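Local atomic coordinates of putative sarcosine dimethylglycine methyltransferase (Galdieria sulphuraria, PDB entry 2O57), a protein that probably transfers methyl groups from S-adenosylmethionine to glycine derivatives such as sarcosine and dimethylglycine. Residues Y242-S253 against Q265-I276. Sequence-based numbering, arbitrary orientation.
Sequences YSKVKAELIKRS and QANMKRGLEHWI
Leu272 sets its branched end among Tyr242, Val245, Lys246 and Leu249, a knob-into-hole fit that brings Leu272 CD1 to 3.6 Å from Lys246 CA. Leu249 returns the fit, its CD2 seated among Gln265, Met268, Lys269 and Leu272; with CG anti to the backbone N (chi1 170°), the leucine fork reaches across to the other helix. Beside them the Tyr242 ring and the five-membered ring of Trp275 form an offset stack, centroids 4.5 Å apart, planes at 23°; flat rings can lie face against face here, and both residues also touch Pro188 on strand 181-190. Lys246, its chain bent at chi3 and chi4, sets its methylenes among Leu272, Lys269, Glu273 and Ile276, CD 3.8 Å from Glu273 CG; a long aliphatic stem suits this partly exposed flank.

At the far end the Gln265 amide grips Ser253 twice: Ser253 OG donates to OE1 (2.7 Å) in the carbonyl plane, on a lone pair, and NE2 donates to Ser253 O (3.1 Å). A water bridges OE1 to Leu249 O, and NE2 also reaches Cys260 O. A leucine here would probably leave the Ser253 hydroxyl without its acceptor, Ser253 O and Cys260 O without this donor, and the water with one partner fewer. Thus apolar interlocking joins antiparallel helices 235-251 and 262-280, while one buried amide ties Ser253, where the connecting segment starts, to helix 262-280.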
ATOM      1  N   TYR A 242      -9.524   3.851  14.497  1.00 11.35           N
ATOM      2  CA  TYR A 242      -9.627   3.941  15.941  1.00 11.71           C
ATOM      3  C   TYR A 242     -10.526   5.078  16.428  1.00 11.25           C
ATOM      4  O   TYR A 242     -11.238   4.885  17.416  1.00  8.47           O
ATOM      5  CB  TYR A 242      -8.249   3.923  16.581  1.00 12.60           C
ATOM      6  CG  TYR A 242      -7.642   2.547  16.455  1.00 16.87           C
ATOM      7  CD1 TYR A 242      -8.348   1.414  16.908  1.00 17.72           C
ATOM      8  CD2 TYR A 242      -6.414   2.356  15.855  1.00 16.49           C
ATOM      9  CE1 TYR A 242      -7.815   0.130  16.780  1.00 20.95           C
ATOM     10  CE2 TYR A 242      -5.866   1.052  15.726  1.00 18.10           C
ATOM     11  CZ  TYR A 242      -6.558  -0.024  16.185  1.00 18.34           C
ATOM     12  OH  TYR A 242      -6.012  -1.275  16.069  1.00 20.53           O
ATOM     13  N   SER A 243     -10.575   6.191  15.672  1.00 10.52           N
ATOM     14  CA  SER A 243     -11.560   7.260  15.935  1.00 11.28           C
ATOM     15  C   SER A 243     -13.014   6.747  15.776  1.00 10.99           C
ATOM     16  O   SER A 243     -13.890   7.017  16.631  1.00  9.62           O
ATOM     17  CB  SER A 243     -11.324   8.464  14.979  1.00 12.25           C
ATOM     18  OG  SER A 243     -10.047   9.026  15.226  1.00 13.76           O
ATOM     19  N   LYS A 244     -13.285   6.010  14.688  1.00 10.22           N
ATOM     20  CA  LYS A 244     -14.628   5.445  14.489  1.00  9.81           C
ATOM     21  C   LYS A 244     -14.981   4.384  15.550  1.00 10.62           C
ATOM     22  O   LYS A 244     -16.121   4.334  16.044  1.00 10.56           O
ATOM     23  CB  LYS A 244     -14.738   4.809  13.100  1.00  9.95           C
ATOM     24  CG  LYS A 244     -14.530   5.807  11.924  1.00 11.96           C
ATOM     25  CD  LYS A 244     -15.721   6.668  11.708  1.00 12.94           C
ATOM     26  CE  LYS A 244     -16.869   5.854  11.165  1.00 14.36           C
ATOM     27  NZ  LYS A 244     -18.061   6.681  10.928  1.00 15.14           N
ATOM     28  N   VAL A 245     -14.023   3.536  15.899  1.00  9.63           N
ATOM     29  CA  VAL A 245     -14.288   2.550  16.952  1.00  9.99           C
ATOM     30  C   VAL A 245     -14.591   3.249  18.291  1.00  9.41           C
ATOM     31  O   VAL A 245     -15.540   2.838  19.029  1.00 10.12           O
ATOM     32  CB  VAL A 245     -13.134   1.543  17.099  1.00 10.07           C
ATOM     33  CG1 VAL A 245     -13.399   0.657  18.323  1.00  8.91           C
ATOM     34  CG2 VAL A 245     -13.012   0.662  15.829  1.00 10.09           C
ATOM     35  N   LYS A 246     -13.843   4.310  18.610  1.00  9.58           N
ATOM     36  CA  LYS A 246     -14.116   5.064  19.836  1.00 10.12           C
ATOM     37  C   LYS A 246     -15.508   5.678  19.835  1.00 10.84           C
ATOM     38  O   LYS A 246     -16.180   5.696  20.877  1.00 10.72           O
ATOM     39  CB  LYS A 246     -13.053   6.144  20.080  1.00 11.27           C
ATOM     40  CG  LYS A 246     -13.166   6.796  21.472  1.00 11.99           C
ATOM     41  CD  LYS A 246     -11.978   7.760  21.784  1.00 12.32           C
ATOM     42  CE  LYS A 246     -12.100   8.968  20.930  1.00 17.50           C
ATOM     43  NZ  LYS A 246     -13.139   9.895  21.541  1.00 18.34           N
ATOM     44  N   ALA A 247     -15.927   6.210  18.682  1.00 10.85           N
ATOM     45  CA  ALA A 247     -17.266   6.784  18.544  1.00 10.55           C
ATOM     46  C   ALA A 247     -18.334   5.700  18.788  1.00  9.79           C
ATOM     47  O   ALA A 247     -19.322   5.942  19.459  1.00  8.94           O
ATOM     48  CB  ALA A 247     -17.432   7.405  17.121  1.00  9.87           C
ATOM     49  N   GLU A 248     -18.144   4.521  18.202  1.00 10.20           N
ATOM     50  CA  GLU A 248     -19.080   3.399  18.419  1.00 10.98           C
ATOM     51  C   GLU A 248     -19.120   2.923  19.879  1.00 10.50           C
ATOM     52  O   GLU A 248     -20.201   2.607  20.411  1.00 10.72           O
ATOM     53  CB  GLU A 248     -18.753   2.210  17.489  1.00 11.27           C
ATOM     54  CG  GLU A 248     -19.880   1.158  17.490  1.00 13.06           C
ATOM     55  CD  GLU A 248     -21.151   1.635  16.766  1.00 16.47           C
ATOM     56  OE1 GLU A 248     -21.132   2.662  16.035  1.00 17.02           O
ATOM     57  OE2 GLU A 248     -22.193   0.999  16.961  1.00 19.24           O
ATOM     58  N   LEU A 249     -17.973   2.920  20.538  1.00 10.49           N
ATOM     59  CA  LEU A 249     -17.910   2.519  21.950  1.00 10.75           C
ATOM     60  C   LEU A 249     -18.749   3.522  22.806  1.00 10.85           C
ATOM     61  O   LEU A 249     -19.480   3.139  23.737  1.00 11.03           O
ATOM     62  CB  LEU A 249     -16.448   2.472  22.405  1.00 10.06           C
ATOM     63  CG  LEU A 249     -16.147   2.294  23.910  1.00 12.76           C
ATOM     64  CD1 LEU A 249     -16.737   0.941  24.367  1.00 13.97           C
ATOM     65  CD2 LEU A 249     -14.662   2.328  24.215  1.00 11.80           C
ATOM     66  N   ILE A 250     -18.623   4.804  22.488  1.00 11.51           N
ATOM     67  CA  ILE A 250     -19.386   5.848  23.208  1.00 11.34           C
ATOM     68  C   ILE A 250     -20.879   5.678  22.905  1.00 11.32           C
ATOM     69  O   ILE A 250     -21.726   5.702  23.820  1.00 10.71           O
ATOM     70  CB  ILE A 250     -18.840   7.263  22.864  1.00 11.56           C
ATOM     71  CG1 ILE A 250     -17.482   7.448  23.558  1.00 11.71           C
ATOM     72  CG2 ILE A 250     -19.859   8.361  23.272  1.00 11.78           C
ATOM     73  CD1 ILE A 250     -16.653   8.674  23.030  1.00 13.45           C
ATOM     74  N   LYS A 251     -21.197   5.461  21.636  1.00 11.40           N
ATOM     75  CA  LYS A 251     -22.587   5.265  21.220  1.00 12.20           C
ATOM     76  C   LYS A 251     -23.272   4.134  22.005  1.00 13.16           C
ATOM     77  O   LYS A 251     -24.445   4.260  22.410  1.00 12.30           O
ATOM     78  CB  LYS A 251     -22.644   4.940  19.737  1.00 12.39           C
ATOM     79  CG  LYS A 251     -24.043   4.648  19.231  1.00 14.77           C
ATOM     80  CD  LYS A 251     -24.174   4.754  17.711  1.00 15.76           C
ATOM     81  CE  LYS A 251     -25.645   4.505  17.317  1.00 21.31           C
ATOM     82  NZ  LYS A 251     -25.773   3.997  15.897  1.00 19.77           N
ATOM     83  N   ARG A 252     -22.551   3.024  22.176  1.00 12.41           N
ATOM     84  CA  ARG A 252     -23.125   1.802  22.758  1.00 13.70           C
ATOM     85  C   ARG A 252     -22.910   1.631  24.254  1.00 12.45           C
ATOM     86  O   ARG A 252     -23.187   0.560  24.790  1.00 12.49           O
ATOM     87  CB  ARG A 252     -22.501   0.596  22.069  1.00 13.79           C
ATOM     88  CG  ARG A 252     -22.569   0.632  20.546  1.00 16.61           C
ATOM     89  CD  ARG A 252     -23.842   0.009  20.112  1.00 19.31           C
ATOM     90  NE  ARG A 252     -23.852  -0.246  18.694  1.00 21.92           N
ATOM     91  CZ  ARG A 252     -24.812  -0.901  18.070  1.00 26.41           C
ATOM     92  NH1 ARG A 252     -25.855  -1.379  18.756  1.00 25.73           N
ATOM     93  NH2 ARG A 252     -24.726  -1.079  16.760  1.00 27.95           N
ATOM     94  N   SER A 253     -22.389   2.658  24.910  1.00 13.36           N
ATOM     95  CA  SER A 253     -22.002   2.636  26.325  1.00 14.45           C
ATOM     96  C   SER A 253     -23.012   2.008  27.278  1.00 15.65           C
ATOM     97  O   SER A 253     -22.663   1.095  28.014  1.00 15.48           O
ATOM     98  CB  SER A 253     -21.677   4.050  26.833  1.00 14.74           C
ATOM     99  OG  SER A 253     -21.244   3.986  28.192  1.00 17.72           O
ATOM    100  N   GLN A 265     -14.715   0.236  29.911  1.00 12.38           N
ATOM    101  CA  GLN A 265     -14.972   1.171  28.808  1.00 12.94           C
ATOM    102  C   GLN A 265     -14.004   2.330  28.869  1.00 12.39           C
ATOM    103  O   GLN A 265     -13.440   2.739  27.853  1.00 12.69           O
ATOM    104  CB  GLN A 265     -16.406   1.700  28.837  1.00 12.08           C
ATOM    105  CG  GLN A 265     -17.432   0.645  28.457  1.00 14.35           C
ATOM    106  CD  GLN A 265     -18.845   1.184  28.460  1.00 15.12           C
ATOM    107  OE1 GLN A 265     -19.099   2.287  27.963  1.00 14.57           O
ATOM    108  NE2 GLN A 265     -19.781   0.417  29.035  1.00 11.77           N
ATOM    109  N   ALA A 266     -13.791   2.844  30.075  1.00 13.38           N
ATOM    110  CA  ALA A 266     -12.881   3.964  30.270  1.00 13.55           C
ATOM    111  C   ALA A 266     -11.463   3.560  29.847  1.00 13.63           C
ATOM    112  O   ALA A 266     -10.834   4.312  29.119  1.00 14.90           O
ATOM    113  CB  ALA A 266     -12.954   4.497  31.720  1.00 12.94           C
ATOM    114  N   ASN A 267     -11.000   2.358  30.230  1.00 13.48           N
ATOM    115  CA  ASN A 267      -9.678   1.828  29.849  1.00 14.23           C
ATOM    116  C   ASN A 267      -9.550   1.611  28.340  1.00 13.78           C
ATOM    117  O   ASN A 267      -8.498   1.918  27.754  1.00 12.83           O
ATOM    118  CB  ASN A 267      -9.366   0.466  30.515  1.00 15.72           C
ATOM    119  CG  ASN A 267      -9.153   0.570  32.034  1.00 21.33           C
ATOM    120  OD1 ASN A 267      -8.717   1.596  32.534  1.00 26.32           O
ATOM    121  ND2 ASN A 267      -9.447  -0.517  32.761  1.00 24.83           N
HETATM  122  N   MSE A 268     -10.592   1.046  27.731  1.00 12.72           N
HETATM  123  CA  MSE A 268     -10.592   0.866  26.253  1.00 13.03           C
HETATM  124  C   MSE A 268     -10.479   2.211  25.524  1.00 11.62           C
HETATM  125  O   MSE A 268      -9.678   2.352  24.610  1.00 12.62           O
HETATM  126  CB  MSE A 268     -11.829   0.126  25.768  1.00 12.53           C
HETATM  127  CG  MSE A 268     -11.661  -0.288  24.257  1.00 14.57           C
HETATM  128 SE   MSE A 268     -13.101  -1.386  23.643  1.00 15.65          SE
HETATM  129  CE  MSE A 268     -12.724  -1.208  21.750  1.00 16.20           C
ATOM    130  N   LYS A 269     -11.331   3.162  25.893  1.00  9.86           N
ATOM    131  CA  LYS A 269     -11.328   4.522  25.332  1.00 10.68           C
ATOM    132  C   LYS A 269      -9.936   5.180  25.449  1.00  9.82           C
ATOM    133  O   LYS A 269      -9.425   5.785  24.476  1.00  9.01           O
ATOM    134  CB  LYS A 269     -12.436   5.329  26.045  1.00  9.20           C
ATOM    135  CG  LYS A 269     -12.759   6.725  25.544  1.00 13.93           C
ATOM    136  CD  LYS A 269     -13.907   7.384  26.390  1.00 12.71           C
ATOM    137  CE  LYS A 269     -15.105   6.435  26.569  1.00 14.18           C
ATOM    138  NZ  LYS A 269     -16.182   6.935  27.528  1.00 19.79           N
ATOM    139  N   ARG A 270      -9.299   5.056  26.614  1.00 10.87           N
ATOM    140  CA  ARG A 270      -7.938   5.589  26.757  1.00 11.59           C
ATOM    141  C   ARG A 270      -6.973   4.956  25.765  1.00 11.23           C
ATOM    142  O   ARG A 270      -6.203   5.676  25.133  1.00 11.05           O
ATOM    143  CB  ARG A 270      -7.408   5.454  28.177  1.00 12.27           C
ATOM    144  CG  ARG A 270      -8.050   6.445  29.121  1.00 16.64           C
ATOM    145  CD  ARG A 270      -7.410   6.380  30.474  1.00 22.69           C
ATOM    146  NE  ARG A 270      -7.862   5.209  31.229  1.00 24.72           N
ATOM    147  CZ  ARG A 270      -8.871   5.226  32.094  1.00 26.85           C
ATOM    148  NH1 ARG A 270      -9.551   6.363  32.318  1.00 25.55           N
ATOM    149  NH2 ARG A 270      -9.200   4.109  32.734  1.00 24.82           N
ATOM    150  N   GLY A 271      -6.993   3.622  25.653  1.00 10.88           N
ATOM    151  CA  GLY A 271      -6.167   2.912  24.669  1.00 10.62           C
ATOM    152  C   GLY A 271      -6.431   3.355  23.239  1.00 10.42           C
ATOM    153  O   GLY A 271      -5.497   3.571  22.450  1.00 10.83           O
ATOM    154  N   LEU A 272      -7.703   3.512  22.894  1.00  9.25           N
ATOM    155  CA  LEU A 272      -8.073   4.028  21.566  1.00  9.37           C
ATOM    156  C   LEU A 272      -7.454   5.405  21.334  1.00 10.26           C
ATOM    157  O   LEU A 272      -6.845   5.644  20.284  1.00 10.98           O
ATOM    158  CB  LEU A 272      -9.592   4.060  21.372  1.00  7.22           C
ATOM    159  CG  LEU A 272     -10.261   2.645  21.341  1.00  6.71           C
ATOM    160  CD1 LEU A 272     -11.775   2.772  21.401  1.00  4.21           C
ATOM    161  CD2 LEU A 272      -9.806   1.817  20.136  1.00  7.34           C
ATOM    162  N   GLU A 273      -7.586   6.286  22.314  1.00 10.15           N
ATOM    163  CA  GLU A 273      -7.027   7.634  22.210  1.00 12.42           C
ATOM    164  C   GLU A 273      -5.512   7.603  21.940  1.00 11.91           C
ATOM    165  O   GLU A 273      -4.993   8.448  21.206  1.00 12.74           O
ATOM    166  CB  GLU A 273      -7.322   8.426  23.485  1.00 10.64           C
ATOM    167  CG  GLU A 273      -8.776   8.887  23.577  1.00 12.41           C
ATOM    168  CD  GLU A 273      -9.194   9.296  24.996  1.00 13.96           C
ATOM    169  OE1 GLU A 273      -8.359   9.235  25.931  1.00 14.84           O
ATOM    170  OE2 GLU A 273     -10.380   9.648  25.189  1.00 16.08           O
ATOM    171  N   HIS A 274      -4.814   6.636  22.545  1.00 12.18           N
ATOM    172  CA  HIS A 274      -3.356   6.495  22.361  1.00 12.70           C
ATOM    173  C   HIS A 274      -3.018   6.131  20.921  1.00 12.19           C
ATOM    174  O   HIS A 274      -2.046   6.645  20.369  1.00 12.14           O
ATOM    175  CB  HIS A 274      -2.758   5.435  23.295  1.00 13.42           C
ATOM    176  CG  HIS A 274      -2.609   5.885  24.712  1.00 15.53           C
ATOM    177  ND1 HIS A 274      -2.179   7.153  25.053  1.00 18.41           N
ATOM    178  CD2 HIS A 274      -2.800   5.225  25.884  1.00 18.56           C
ATOM    179  CE1 HIS A 274      -2.160   7.266  26.371  1.00 19.75           C
ATOM    180  NE2 HIS A 274      -2.526   6.109  26.897  1.00 17.29           N
ATOM    181  N   TRP A 275      -3.790   5.226  20.313  1.00 11.27           N
ATOM    182  CA  TRP A 275      -3.566   4.880  18.920  1.00 11.16           C
ATOM    183  C   TRP A 275      -3.803   6.092  18.035  1.00  9.85           C
ATOM    184  O   TRP A 275      -3.025   6.353  17.144  1.00  9.94           O
ATOM    185  CB  TRP A 275      -4.482   3.740  18.446  1.00 11.96           C
ATOM    186  CG  TRP A 275      -3.999   2.384  18.886  1.00 14.47           C
ATOM    187  CD1 TRP A 275      -4.568   1.592  19.831  1.00 18.19           C
ATOM    188  CD2 TRP A 275      -2.865   1.662  18.380  1.00 17.01           C
ATOM    189  NE1 TRP A 275      -3.868   0.413  19.948  1.00 18.10           N
ATOM    190  CE2 TRP A 275      -2.804   0.436  19.088  1.00 18.49           C
ATOM    191  CE3 TRP A 275      -1.891   1.933  17.403  1.00 16.76           C
ATOM    192  CZ2 TRP A 275      -1.810  -0.520  18.855  1.00 14.53           C
ATOM    193  CZ3 TRP A 275      -0.882   0.973  17.167  1.00 13.94           C
ATOM    194  CH2 TRP A 275      -0.868  -0.242  17.887  1.00 16.06           C
ATOM    195  N   ILE A 276      -4.899   6.805  18.282  1.00  9.82           N
ATOM    196  CA  ILE A 276      -5.274   7.979  17.461  1.00  9.36           C
ATOM    197  C   ILE A 276      -4.171   9.044  17.574  1.00  9.50           C
ATOM    198  O   ILE A 276      -3.657   9.537  16.551  1.00  9.19           O
ATOM    199  CB  ILE A 276      -6.655   8.560  17.922  1.00  9.47           C
ATOM    200  CG1 ILE A 276      -7.796   7.562  17.645  1.00  8.64           C
ATOM    201  CG2 ILE A 276      -6.941   9.945  17.257  1.00 10.94           C
ATOM    202  CD1 ILE A 276      -9.084   7.833  18.490  1.00  9.50           C
TER
HETATM  203  O   HOH W   1     -18.331   4.062  26.115  1.00 27.20           O